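Local structure of phosphonate monoester hydrolase (Ruegeria pomeroyi, 4UPK) at residues R74-T79 with V363-Y368; Y189-D194 with L294-L299; P244-P249 with Q307-V312; D464-L469 with L480-G485. The protein is a phosphonate monoester hydrolase, an enzyme of the sulfatase family within the alkaline phosphatase clan, built around a large mixed beta sheet with a four-stranded antiparallel sheet. All blocks are in the same frame, centred on the assembly; numbering follows the deposited sequence.

Contact 1 of 4, residues R74-T79 with V363-Y368; sequences RHYSVT and VYDAAY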
loop_
_atom_site.group_PDB
_atom_site.type_symbol
_atom_site.label_atom_id
_atom_site.label_comp_id
_atom_site.label_asym_id
_atom_site.label_seq_id
_atom_site.Cartn_x
_atom_site.Cartn_y
_atom_site.Cartn_z
ATOM N N ARG A 74 38.360 -16.581 -2.318
ATOM C CA ARG A 74 37.796 -16.936 -1.012
ATOM C C ARG A 74 36.344 -16.449 -0.937
ATOM O O ARG A 74 35.945 -15.810 0.035
ATOM C CB ARG A 74 38.675 -16.365 0.125
ATOM C CG ARG A 74 38.833 -17.321 1.298
ATOM C CD ARG A 74 39.987 -16.938 2.208
ATOM N NE ARG A 74 40.272 -17.978 3.207
ATOM C CZ ARG A 74 40.106 -17.837 4.524
ATOM N NH1 ARG A 74 39.661 -16.689 5.027
ATOM N NH2 ARG A 74 40.392 -18.840 5.346
ATOM N N HIS A 75 35.560 -16.759 -1.990
ATOM C CA HIS A 75 34.168 -16.354 -2.144
ATOM C C HIS A 75 33.202 -17.450 -1.712
ATOM O O HIS A 75 33.257 -18.577 -2.214
ATOM C CB HIS A 75 33.888 -15.896 -3.580
ATOM C CG HIS A 75 32.565 -15.225 -3.746
ATOM N ND1 HIS A 75 32.339 -13.947 -3.266
ATOM C CD2 HIS A 75 31.427 -15.686 -4.311
ATOM C CE1 HIS A 75 31.083 -13.663 -3.572
ATOM N NE2 HIS A 75 30.491 -14.680 -4.192
ATOM N N TYR A 76 32.300 -17.104 -0.776
ATOM C CA TYR A 76 31.367 -18.059 -0.195
ATOM C C TYR A 76 29.942 -17.594 -0.224
ATOM O O TYR A 76 29.666 -16.423 0.009
ATOM C CB TYR A 76 31.789 -18.385 1.262
ATOM C CG TYR A 76 33.115 -19.106 1.357
ATOM C CD1 TYR A 76 34.319 -18.406 1.319
ATOM C CD2 TYR A 76 33.175 -20.492 1.467
ATOM C CE1 TYR A 76 35.547 -19.072 1.288
ATOM C CE2 TYR A 76 34.404 -21.164 1.490
ATOM C CZ TYR A 76 35.586 -20.443 1.403
ATOM O OH TYR A 76 36.815 -21.065 1.435
ATOM N N SER A 77 29.020 -18.536 -0.486
ATOM C CA SER A 77 27.582 -18.286 -0.411
ATOM C C SER A 77 27.265 -18.057 1.099
ATOM O O SER A 77 27.841 -18.756 1.934
ATOM C CB SER A 77 26.817 -19.498 -0.935
ATOM O OG SER A 77 25.426 -19.253 -0.837
ATOM N N VAL A 78 26.417 -17.069 1.453
ATOM C CA VAL A 78 26.078 -16.792 2.856
ATOM C C VAL A 78 24.933 -17.667 3.347
ATOM O O VAL A 78 24.610 -17.670 4.539
ATOM C CB VAL A 78 25.858 -15.288 3.192
ATOM C CG1 VAL A 78 26.995 -14.429 2.668
ATOM C CG2 VAL A 78 24.503 -14.782 2.684
ATOM N N THR A 79 24.301 -18.402 2.432
ATOM C CA THR A 79 23.209 -19.293 2.803
ATOM C C THR A 79 22.948 -20.348 1.776
ATOM O O THR A 79 23.469 -20.264 0.676
ATOM C CB THR A 79 21.952 -18.556 3.322
ATOM O OG1 THR A 79 21.055 -19.504 3.901
ATOM C CG2 THR A 79 21.269 -17.752 2.259
ATOM N N VAL A 363 27.379 -28.428 5.966
ATOM C CA VAL A 363 28.191 -27.352 6.554
ATOM C C VAL A 363 29.618 -27.281 5.982
ATOM O O VAL A 363 30.363 -26.372 6.355
ATOM C CB VAL A 363 28.178 -27.407 8.111
ATOM C CG1 VAL A 363 26.760 -27.257 8.653
ATOM C CG2 VAL A 363 28.833 -28.691 8.635
ATOM N N TYR A 364 30.006 -28.239 5.106
ATOM C CA TYR A 364 31.342 -28.230 4.506
ATOM C C TYR A 364 31.457 -27.189 3.402
ATOM O O TYR A 364 30.468 -26.909 2.707
ATOM C CB TYR A 364 31.792 -29.634 4.029
ATOM C CG TYR A 364 31.965 -30.635 5.148
ATOM C CD1 TYR A 364 32.771 -30.346 6.255
ATOM C CD2 TYR A 364 31.332 -31.878 5.103
ATOM C CE1 TYR A 364 32.940 -31.268 7.286
ATOM C CE2 TYR A 364 31.515 -32.817 6.119
ATOM C CZ TYR A 364 32.322 -32.507 7.208
ATOM O OH TYR A 364 32.481 -33.416 8.229
ATOM N N ASP A 365 32.671 -26.617 3.258
ATOM C CA ASP A 365 33.018 -25.555 2.315
ATOM C C ASP A 365 32.609 -25.785 0.865
ATOM O O ASP A 365 32.156 -24.837 0.222
ATOM C CB ASP A 365 34.508 -25.158 2.429
ATOM C CG ASP A 365 34.874 -24.422 3.718
ATOM O OD1 ASP A 365 33.945 -23.981 4.452
ATOM O OD2 ASP A 365 36.078 -24.252 3.977
ATOM N N ALA A 366 32.734 -27.038 0.357
ATOM C CA ALA A 366 32.373 -27.391 -1.023
ATOM C C ALA A 366 30.915 -27.017 -1.383
ATOM O O ALA A 366 30.635 -26.716 -2.538
ATOM C CB ALA A 366 32.657 -28.870 -1.295
ATOM N N ALA A 367 30.023 -26.952 -0.372
ATOM C CA ALA A 367 28.615 -26.565 -0.548
ATOM C C ALA A 367 28.420 -25.032 -0.697
ATOM O O ALA A 367 27.352 -24.609 -1.142
ATOM C CB ALA A 367 27.788 -27.088 0.621
ATOM N N TYR A 368 29.446 -24.211 -0.332
ATOM C CA TYR A 368 29.389 -22.740 -0.294
ATOM C C TYR A 368 30.434 -22.046 -1.123
ATOM O O TYR A 368 30.135 -20.982 -1.648
ATOM C CB TYR A 368 29.465 -22.193 1.165
ATOM C CG TYR A 368 28.424 -22.779 2.084
ATOM C CD1 TYR A 368 28.649 -23.981 2.744
ATOM C CD2 TYR A 368 27.220 -22.115 2.329
ATOM C CE1 TYR A 368 27.678 -24.554 3.563
ATOM C CE2 TYR A 368 26.245 -22.671 3.161
ATOM C CZ TYR A 368 26.478 -23.899 3.767
ATOM O OH TYR A 368 25.546 -24.492 4.586
#
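Ser77 and Tyr368 hold the tight part of this contact. The backbone N of Ser77 donates to Tyr368 O at 2.9 Å, with an N-H...O angle of 165°. The same oxygen also takes a CA-H...O contact from Tyr76 CA at 3.5 Å. The Tyr368 side chain then passes beside the Ser77 backbone, with CD2 3.4 Å from Ser77 O. Its OH binds Thr362 O. Ser77 OG turns anti to its backbone N (chi1 179°), bonds Thr79 O at 2.7 Å and also hydrogen-bonds Ser85 OG.

The packing is looser round Tyr76. Its ring crosses the Tyr368 side chain at about a right angle, and CD2 comes no closer than 4.1 Å to Tyr368 CB. CE2 lies 4.0 Å from Asp365 CG, with ring and carboxylate planes 64° apart. Asp365 is partly exposed and makes its salt bridge with Arg463, on strand 458-463 of the four-stranded antiparallel sheet. Tyr76 also stacks on His369. The arrangement is a buried junction between the end of strand 70-76 and the 3-10 turn before strand 372-375, beside the mixed central sheet of the alkaline phosphatase clan.

Contact 2 of 4, residues Y189-D194 with L294-L299; sequences YVPRPD and LGFPDL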
loop_
_atom_site.group_PDB
_atom_site.type_symbol
_atom_site.label_atom_id
_atom_site.label_comp_id
_atom_site.label_asym_id
_atom_site.label_seq_id
_atom_site.Cartn_x
_atom_site.Cartn_y
_atom_site.Cartn_z
ATOM N N TYR A 189 14.766 -35.886 -19.090
ATOM C CA TYR A 189 15.980 -36.017 -18.267
ATOM C C TYR A 189 16.545 -37.433 -18.132
ATOM O O TYR A 189 17.590 -37.621 -17.497
ATOM C CB TYR A 189 15.720 -35.393 -16.882
ATOM C CG TYR A 189 15.417 -33.919 -16.953
ATOM C CD1 TYR A 189 16.422 -32.996 -17.232
ATOM C CD2 TYR A 189 14.116 -33.444 -16.796
ATOM C CE1 TYR A 189 16.149 -31.634 -17.318
ATOM C CE2 TYR A 189 13.831 -32.079 -16.877
ATOM C CZ TYR A 189 14.855 -31.178 -17.130
ATOM O OH TYR A 189 14.620 -29.829 -17.196
ATOM N N VAL A 190 15.838 -38.425 -18.709
ATOM C CA VAL A 190 16.235 -39.835 -18.676
ATOM C C VAL A 190 17.359 -40.051 -19.720
ATOM O O VAL A 190 17.150 -39.737 -20.897
ATOM C CB VAL A 190 15.022 -40.797 -18.878
ATOM C CG1 VAL A 190 15.457 -42.259 -18.883
ATOM C CG2 VAL A 190 13.945 -40.565 -17.816
ATOM N N PRO A 191 18.555 -40.536 -19.301
ATOM C CA PRO A 191 19.631 -40.788 -20.267
ATOM C C PRO A 191 19.249 -41.910 -21.231
ATOM O O PRO A 191 18.569 -42.871 -20.838
ATOM C CB PRO A 191 20.814 -41.212 -19.380
ATOM C CG PRO A 191 20.463 -40.766 -17.993
ATOM C CD PRO A 191 18.976 -40.928 -17.943
ATOM N N ARG A 192 19.635 -41.764 -22.495
ATOM C CA ARG A 192 19.351 -42.753 -23.536
ATOM C C ARG A 192 19.900 -44.122 -23.118
ATOM O O ARG A 192 21.091 -44.238 -22.813
ATOM C CB ARG A 192 19.981 -42.324 -24.867
ATOM C CG ARG A 192 19.406 -42.976 -26.113
ATOM C CD ARG A 192 19.969 -42.304 -27.365
ATOM N NE ARG A 192 19.647 -40.865 -27.462
ATOM C CZ ARG A 192 20.134 -40.044 -28.392
ATOM N NH1 ARG A 192 20.979 -40.496 -29.314
ATOM N NH2 ARG A 192 19.781 -38.767 -28.407
ATOM N N PRO A 193 19.032 -45.153 -23.048
ATOM C CA PRO A 193 19.533 -46.492 -22.711
ATOM C C PRO A 193 20.267 -47.109 -23.915
ATOM O O PRO A 193 20.214 -46.556 -25.020
ATOM C CB PRO A 193 18.256 -47.270 -22.360
ATOM C CG PRO A 193 17.173 -46.619 -23.157
ATOM C CD PRO A 193 17.586 -45.176 -23.390
ATOM N N ASP A 194 20.928 -48.263 -23.712
ATOM C CA ASP A 194 21.620 -48.992 -24.774
ATOM C C ASP A 194 20.636 -49.472 -25.841
ATOM O O ASP A 194 19.423 -49.424 -25.618
ATOM C CB ASP A 194 22.419 -50.173 -24.193
ATOM C CG ASP A 194 23.610 -49.769 -23.335
ATOM O OD1 ASP A 194 23.846 -48.543 -23.168
ATOM O OD2 ASP A 194 24.305 -50.675 -22.826
ATOM N N LEU A 294 17.450 -39.424 -13.173
ATOM C CA LEU A 294 16.104 -39.975 -13.421
ATOM C C LEU A 294 16.182 -41.289 -14.219
ATOM O O LEU A 294 16.924 -41.355 -15.202
ATOM C CB LEU A 294 15.167 -38.956 -14.119
ATOM C CG LEU A 294 14.667 -37.756 -13.272
ATOM C CD1 LEU A 294 13.667 -36.917 -14.061
ATOM C CD2 LEU A 294 13.998 -38.199 -11.947
ATOM N N GLY A 295 15.470 -42.324 -13.751
ATOM C CA GLY A 295 15.410 -43.642 -14.388
ATOM C C GLY A 295 16.200 -44.759 -13.721
ATOM O O GLY A 295 16.299 -45.865 -14.275
ATOM N N PHE A 296 16.793 -44.468 -12.537
ATOM C CA PHE A 296 17.632 -45.374 -11.731
ATOM C C PHE A 296 17.176 -45.306 -10.240
ATOM O O PHE A 296 17.839 -44.659 -9.419
ATOM C CB PHE A 296 19.130 -45.002 -11.888
ATOM C CG PHE A 296 19.590 -44.918 -13.326
ATOM C CD1 PHE A 296 19.422 -43.745 -14.063
ATOM C CD2 PHE A 296 20.172 -46.016 -13.953
ATOM C CE1 PHE A 296 19.798 -43.687 -15.409
ATOM C CE2 PHE A 296 20.577 -45.943 -15.288
ATOM C CZ PHE A 296 20.376 -44.786 -16.008
ATOM N N PRO A 297 16.002 -45.911 -9.890
ATOM C CA PRO A 297 15.514 -45.794 -8.509
ATOM C C PRO A 297 16.302 -46.602 -7.482
ATOM O O PRO A 297 16.355 -46.204 -6.318
ATOM C CB PRO A 297 14.050 -46.239 -8.607
ATOM C CG PRO A 297 14.004 -47.170 -9.772
ATOM C CD PRO A 297 15.072 -46.717 -10.733
ATOM N N ASP A 298 16.925 -47.709 -7.925
ATOM C CA ASP A 298 17.676 -48.651 -7.099
ATOM C C ASP A 298 19.208 -48.507 -7.253
ATOM O O ASP A 298 19.965 -49.383 -6.815
ATOM C CB ASP A 298 17.199 -50.082 -7.415
ATOM C CG ASP A 298 15.682 -50.244 -7.386
ATOM O OD1 ASP A 298 15.049 -49.826 -6.374
ATOM O OD2 ASP A 298 15.123 -50.778 -8.370
ATOM N N LEU A 299 19.657 -47.379 -7.842
ATOM C CA LEU A 299 21.059 -47.041 -8.096
ATOM C C LEU A 299 21.911 -47.131 -6.831
ATOM O O LEU A 299 21.620 -46.453 -5.834
ATOM C CB LEU A 299 21.173 -45.640 -8.738
ATOM C CG LEU A 299 22.554 -45.258 -9.311
ATOM C CD1 LEU A 299 22.925 -46.130 -10.537
ATOM C CD2 LEU A 299 22.617 -43.786 -9.631
HETATM O O HOH W 1 18.992 -37.998 -15.274
#
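Leu294 packs against Tyr189 and Val190 where two irregular loops of the sulfatase-family domain meet. One loop leads to helix 213-224, the other to helix 303-333. No direct hydrogen bond joins them, and the contact is made by van der Waals packing and one bridging water.

Leu294 sets CG anti to its carbonyl carbon (chi1 -71°), and CD1 continues anti to CA (chi2 -175°). CD1 ends 3.8 Å from Tyr189 CB. It meets the root of the tyrosine, whose ring leads away from the loop 294-299. At the far end of that ring, OH bonds Tyr185 OH, and the two tyrosine rings pack edge-to-face. Leu294 CB faces Val190 CG2 at 4.2 Å, a looser touch. Leu294 also rests on Pro245.

Pro191 and Phe296 form the second patch. They reach toward each other tip to tip. The Phe296 ring presents its edge, and Pro191 CD lies in the ring plane, 3.8 Å from CE1. The same CD is 3.5 Å from Leu294 O. Gly295, between Leu294 and Phe296, has a positive phi of 105°, a backbone shape that suits glycine.

A water joins the two backbones. It donates to Tyr189 O at 2.7 Å and accepts from Leu294 N at 3.0 Å.

Contact 3 of 4, residues P244-P249 with Q307-V312; sequences PPLVAP and QTLRAV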
loop_
_atom_site.group_PDB
_atom_site.type_symbol
_atom_site.label_atom_id
_atom_site.label_comp_id
_atom_site.label_asym_id
_atom_site.label_seq_id
_atom_site.Cartn_x
_atom_site.Cartn_y
_atom_site.Cartn_z
ATOM N N PRO A 244 21.397 -31.620 -10.954
ATOM C CA PRO A 244 20.566 -32.812 -11.199
ATOM C C PRO A 244 19.214 -32.453 -11.852
ATOM O O PRO A 244 18.766 -31.317 -11.695
ATOM C CB PRO A 244 20.388 -33.408 -9.787
ATOM C CG PRO A 244 20.647 -32.294 -8.844
ATOM C CD PRO A 244 21.670 -31.446 -9.506
ATOM N N PRO A 245 18.517 -33.370 -12.574
ATOM C CA PRO A 245 18.879 -34.768 -12.891
ATOM C C PRO A 245 20.031 -34.756 -13.872
ATOM O O PRO A 245 19.923 -34.167 -14.948
ATOM C CB PRO A 245 17.584 -35.354 -13.492
ATOM C CG PRO A 245 16.496 -34.337 -13.207
ATOM C CD PRO A 245 17.218 -33.025 -13.174
ATOM N N LEU A 246 21.165 -35.325 -13.441
ATOM C CA LEU A 246 22.403 -35.386 -14.203
ATOM C C LEU A 246 22.291 -36.187 -15.495
ATOM O O LEU A 246 22.164 -37.411 -15.482
ATOM C CB LEU A 246 23.595 -35.862 -13.344
ATOM C CG LEU A 246 24.036 -34.944 -12.192
ATOM C CD1 LEU A 246 25.134 -35.610 -11.378
ATOM C CD2 LEU A 246 24.526 -33.582 -12.718
ATOM N N VAL A 247 22.298 -35.456 -16.611
ATOM C CA VAL A 247 22.256 -35.957 -17.971
ATOM C C VAL A 247 22.909 -34.901 -18.847
ATOM O O VAL A 247 22.662 -33.715 -18.647
ATOM C CB VAL A 247 20.828 -36.412 -18.446
ATOM C CG1 VAL A 247 19.830 -35.249 -18.577
ATOM C CG2 VAL A 247 20.906 -37.242 -19.722
ATOM N N ALA A 248 23.770 -35.327 -19.789
ATOM C CA ALA A 248 24.458 -34.417 -20.701
ATOM C C ALA A 248 24.239 -34.834 -22.143
ATOM O O ALA A 248 24.243 -36.038 -22.427
ATOM C CB ALA A 248 25.949 -34.346 -20.374
ATOM N N PRO A 249 23.991 -33.874 -23.079
ATOM C CA PRO A 249 23.828 -34.273 -24.484
ATOM C C PRO A 249 25.175 -34.684 -25.113
ATOM O O PRO A 249 26.233 -34.261 -24.623
ATOM C CB PRO A 249 23.237 -33.018 -25.119
ATOM C CG PRO A 249 23.844 -31.902 -24.351
ATOM C CD PRO A 249 23.946 -32.400 -22.933
ATOM N N GLN A 307 31.716 -41.821 -9.689
ATOM C CA GLN A 307 32.618 -41.257 -10.701
ATOM C C GLN A 307 31.918 -40.893 -12.023
ATOM O O GLN A 307 32.312 -39.933 -12.690
ATOM C CB GLN A 307 33.853 -42.152 -10.908
ATOM C CG GLN A 307 34.744 -42.295 -9.666
ATOM C CD GLN A 307 35.390 -41.016 -9.210
ATOM O OE1 GLN A 307 34.817 -40.237 -8.454
ATOM N NE2 GLN A 307 36.620 -40.786 -9.620
ATOM N N THR A 308 30.860 -41.644 -12.371
ATOM C CA THR A 308 30.059 -41.428 -13.577
ATOM C C THR A 308 29.277 -40.129 -13.463
ATOM O O THR A 308 29.338 -39.305 -14.375
ATOM C CB THR A 308 29.226 -42.681 -13.912
ATOM O OG1 THR A 308 30.117 -43.790 -14.063
ATOM C CG2 THR A 308 28.427 -42.519 -15.176
ATOM N N LEU A 309 28.601 -39.927 -12.316
ATOM C CA LEU A 309 27.850 -38.728 -11.984
ATOM C C LEU A 309 28.782 -37.522 -12.004
ATOM O O LEU A 309 28.415 -36.476 -12.535
ATOM C CB LEU A 309 27.234 -38.888 -10.581
ATOM C CG LEU A 309 25.777 -39.329 -10.530
ATOM C CD1 LEU A 309 25.619 -40.794 -10.897
ATOM C CD2 LEU A 309 25.183 -39.050 -9.177
ATOM N N ARG A 310 29.999 -37.680 -11.439
ATOM C CA ARG A 310 31.064 -36.683 -11.377
ATOM C C ARG A 310 31.535 -36.292 -12.788
ATOM O O ARG A 310 31.651 -35.097 -13.064
ATOM C CB ARG A 310 32.211 -37.191 -10.485
ATOM C CG ARG A 310 31.903 -37.029 -9.008
ATOM C CD ARG A 310 32.808 -37.803 -8.059
ATOM N NE ARG A 310 34.207 -37.351 -8.052
ATOM C CZ ARG A 310 34.685 -36.355 -7.309
ATOM N NH1 ARG A 310 33.882 -35.682 -6.493
ATOM N NH2 ARG A 310 35.975 -36.027 -7.372
ATOM N N ALA A 311 31.708 -37.286 -13.702
ATOM C CA ALA A 311 32.080 -37.061 -15.105
ATOM C C ALA A 311 30.950 -36.341 -15.890
ATOM O O ALA A 311 31.254 -35.483 -16.724
ATOM C CB ALA A 311 32.435 -38.380 -15.784
ATOM N N VAL A 312 29.669 -36.697 -15.632
ATOM C CA VAL A 312 28.490 -36.087 -16.268
ATOM C C VAL A 312 28.375 -34.615 -15.862
ATOM O O VAL A 312 28.185 -33.763 -16.727
ATOM C CB VAL A 312 27.184 -36.909 -16.015
ATOM C CG1 VAL A 312 25.936 -36.134 -16.470
ATOM C CG2 VAL A 312 27.261 -38.279 -16.706
#
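Leu246 to Ala248 run as an extended loop beside the helix segment 307-312, and the backbones come nearest at Ala248 and Val312, whose CA atoms are 6.2 Å apart. Two helix residues meet the loop, Leu309 and, one turn later, Val312.

Leu246 reaches the helix with CD1. This methyl lies 3.6 Å from Leu309 O and 3.9 Å from Leu309 CG. The two leucine side chains cross at about a right angle. Leu246 CB meets the next helix residue, with Val312 CG1 at 3.9 Å.

Val312 meets the loop through a single methyl. CG1 stands anti to its backbone N (chi1 170°) and points at the loop backbone, 3.7 Å from Val247 N and 3.8 Å from Leu246 C. Ala248 CB is a more distant neighbour of the same methyl, at 4.3 Å. Farther along helix 303-333, Leu316 also touches Leu246 and Ala248.

All five touching residues are buried. The loop backbone finds polar partners in other loops: Leu246 makes a backbone hydrogen bond with Phe292 and Ala248 one with Ala205. With no hydrogen bond between them, loop and helix are held together here by apolar van der Waals packing.

Contact 4 of 4, residues D464-L469 with L480-G485; sequences DARFTL and LFDHQG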
loop_
_atom_site.group_PDB
_atom_site.type_symbol
_atom_site.label_atom_id
_atom_site.label_comp_id
_atom_site.label_asym_id
_atom_site.label_seq_id
_atom_site.Cartn_x
_atom_site.Cartn_y
_atom_site.Cartn_z
ATOM N N ASP A 464 37.187 -18.599 9.772
ATOM C CA ASP A 464 38.322 -17.823 10.231
ATOM C C ASP A 464 39.535 -18.315 9.405
ATOM O O ASP A 464 39.440 -19.350 8.735
ATOM C CB ASP A 464 38.445 -18.090 11.754
ATOM C CG ASP A 464 39.715 -17.700 12.453
ATOM O OD1 ASP A 464 39.945 -16.494 12.626
ATOM O OD2 ASP A 464 40.433 -18.602 12.905
ATOM N N ALA A 465 40.647 -17.566 9.417
ATOM C CA ALA A 465 41.880 -17.919 8.686
ATOM C C ALA A 465 42.404 -19.347 9.019
ATOM O O ALA A 465 42.923 -20.046 8.139
ATOM C CB ALA A 465 42.963 -16.887 8.970
ATOM N N ARG A 466 42.242 -19.763 10.297
ATOM C CA ARG A 466 42.655 -21.059 10.816
ATOM C C ARG A 466 41.467 -22.025 11.073
ATOM O O ARG A 466 41.542 -23.198 10.727
ATOM C CB ARG A 466 43.477 -20.873 12.107
ATOM C CG ARG A 466 43.959 -22.200 12.680
ATOM C CD ARG A 466 44.834 -22.048 13.876
ATOM N NE ARG A 466 45.067 -23.354 14.482
ATOM C CZ ARG A 466 45.425 -23.543 15.742
ATOM N NH1 ARG A 466 45.595 -22.511 16.552
ATOM N NH2 ARG A 466 45.590 -24.766 16.209
ATOM N N PHE A 467 40.409 -21.542 11.720
ATOM C CA PHE A 467 39.293 -22.406 12.069
ATOM C C PHE A 467 38.004 -22.172 11.324
ATOM O O PHE A 467 37.776 -21.105 10.747
ATOM C CB PHE A 467 39.005 -22.304 13.572
ATOM C CG PHE A 467 40.093 -22.743 14.528
ATOM C CD1 PHE A 467 40.209 -24.073 14.908
ATOM C CD2 PHE A 467 40.937 -21.813 15.120
ATOM C CE1 PHE A 467 41.184 -24.476 15.835
ATOM C CE2 PHE A 467 41.907 -22.217 16.048
ATOM C CZ PHE A 467 42.038 -23.552 16.378
ATOM N N THR A 468 37.133 -23.196 11.369
ATOM C CA THR A 468 35.752 -23.153 10.901
ATOM C C THR A 468 34.925 -23.636 12.078
ATOM O O THR A 468 35.178 -24.710 12.621
ATOM C CB THR A 468 35.505 -23.939 9.606
ATOM O OG1 THR A 468 36.263 -23.349 8.558
ATOM C CG2 THR A 468 34.019 -23.953 9.203
ATOM N N LEU A 469 33.993 -22.805 12.500
ATOM C CA LEU A 469 33.088 -23.078 13.599
ATOM C C LEU A 469 31.661 -23.256 13.044
ATOM O O LEU A 469 31.225 -22.473 12.196
ATOM C CB LEU A 469 33.136 -21.917 14.629
ATOM C CG LEU A 469 32.030 -21.901 15.705
ATOM C CD1 LEU A 469 32.314 -22.885 16.835
ATOM C CD2 LEU A 469 31.852 -20.551 16.236
ATOM N N LEU A 480 34.139 -27.863 15.185
ATOM C CA LEU A 480 35.335 -27.046 15.066
ATOM C C LEU A 480 36.358 -27.761 14.189
ATOM O O LEU A 480 36.753 -28.867 14.506
ATOM C CB LEU A 480 35.905 -26.655 16.421
ATOM C CG LEU A 480 37.054 -25.634 16.378
ATOM C CD1 LEU A 480 36.560 -24.271 15.952
ATOM C CD2 LEU A 480 37.772 -25.583 17.720
ATOM N N PHE A 481 36.738 -27.128 13.058
ATOM C CA PHE A 481 37.696 -27.659 12.102
ATOM C C PHE A 481 38.928 -26.764 12.057
ATOM O O PHE A 481 38.821 -25.585 11.761
ATOM C CB PHE A 481 37.050 -27.835 10.702
ATOM C CG PHE A 481 35.713 -28.551 10.723
ATOM C CD1 PHE A 481 35.622 -29.881 11.126
ATOM C CD2 PHE A 481 34.554 -27.906 10.315
ATOM C CE1 PHE A 481 34.390 -30.542 11.157
ATOM C CE2 PHE A 481 33.321 -28.574 10.324
ATOM C CZ PHE A 481 33.248 -29.890 10.740
ATOM N N ASP A 482 40.093 -27.324 12.388
ATOM C CA ASP A 482 41.378 -26.638 12.377
ATOM C C ASP A 482 42.079 -26.862 11.015
ATOM O O ASP A 482 42.470 -27.989 10.695
ATOM C CB ASP A 482 42.238 -27.153 13.547
ATOM C CG ASP A 482 43.616 -26.521 13.717
ATOM O OD1 ASP A 482 43.931 -25.545 12.976
ATOM O OD2 ASP A 482 44.394 -27.022 14.557
ATOM N N HIS A 483 42.252 -25.785 10.234
ATOM C CA HIS A 483 42.912 -25.843 8.938
ATOM C C HIS A 483 44.454 -25.951 8.999
ATOM O O HIS A 483 45.092 -26.203 7.977
ATOM C CB HIS A 483 42.361 -24.796 7.951
ATOM C CG HIS A 483 40.865 -24.880 7.767
ATOM N ND1 HIS A 483 40.266 -25.942 7.083
ATOM C CD2 HIS A 483 39.891 -24.041 8.199
ATOM C CE1 HIS A 483 38.964 -25.706 7.118
ATOM N NE2 HIS A 483 38.687 -24.574 7.781
ATOM N N GLN A 484 45.035 -25.840 10.207
ATOM C CA GLN A 484 46.457 -26.046 10.465
ATOM C C GLN A 484 46.684 -27.512 10.908
ATOM O O GLN A 484 47.821 -27.965 10.984
ATOM C CB GLN A 484 46.963 -25.072 11.536
ATOM C CG GLN A 484 47.564 -23.792 10.958
ATOM C CD GLN A 484 47.898 -22.772 12.017
ATOM O OE1 GLN A 484 47.554 -21.600 11.880
ATOM N NE2 GLN A 484 48.559 -23.184 13.099
ATOM N N GLY A 485 45.584 -28.217 11.203
ATOM C CA GLY A 485 45.549 -29.621 11.597
ATOM C C GLY A 485 44.940 -30.472 10.503
ATOM O O GLY A 485 45.384 -30.407 9.353
#
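Thr468 and Phe481 form the hydrogen-bonded pair of an antiparallel beta hairpin, made by strands 467-472 and 479-482 of the four-stranded sheet. Thr468 N donates to Phe481 O, and Phe481 N to Thr468 O. Beyond the strand end, His483 N donates to Arg466 O at 2.7 Å.

Apolar contacts lie on the face of Phe467, Leu469 and Leu480. Phe467 CD1 meets Leu480 CD1 at 3.8 Å. Helix 499-515 covers this face through Leu505.

Arg466 and Asp482 form a salt bridge. The arginine chain is extended from CG to NE and grips the carboxylate side-on, NE to OD1 at 2.9 Å and NH2 to OD2 at 3.0 Å. Both nitrogens come from above the carboxylate plane, and the two groups are turned 60° apart. Gln484 N binds OD1 from the opposite face, closing an Asx turn. The guanidinium is sandwiched: Phe467 CZ lies 3.4 Å above its plane, over the centre, and Gln484 NE2 sits over the other face toward the rim.

On the face of Thr468 and Phe481, a polar side-chain pair closes the contact: Thr468 OG1 and His483 NE2 share a hydrogen bond of 2.8 Å, with OG1 in the plane of the ring.

From the N terminus, the chain first meets residues 74-79, and contact 1 closes the longest loop when it arrives at 363-368. Contacts 2 and 3 both fall within that loop. Their segments alternate along the chain, 189-194, 244-249, 294-299 and 307-312, so the two cross. They also touch, as Val247 and Pro245 of contact 3 pack on Tyr189, Pro191 and Leu294 of contact 2. Contact 2 joins two loops, and contact 3 ties a loop to helix 303-333. Contact 4 follows in series as a short hairpin. It touches contact 1, where Tyr364 packs on Phe481 and Arg74 on Asp464 and Ala465, joining the central sheet to the four-stranded antiparallel one.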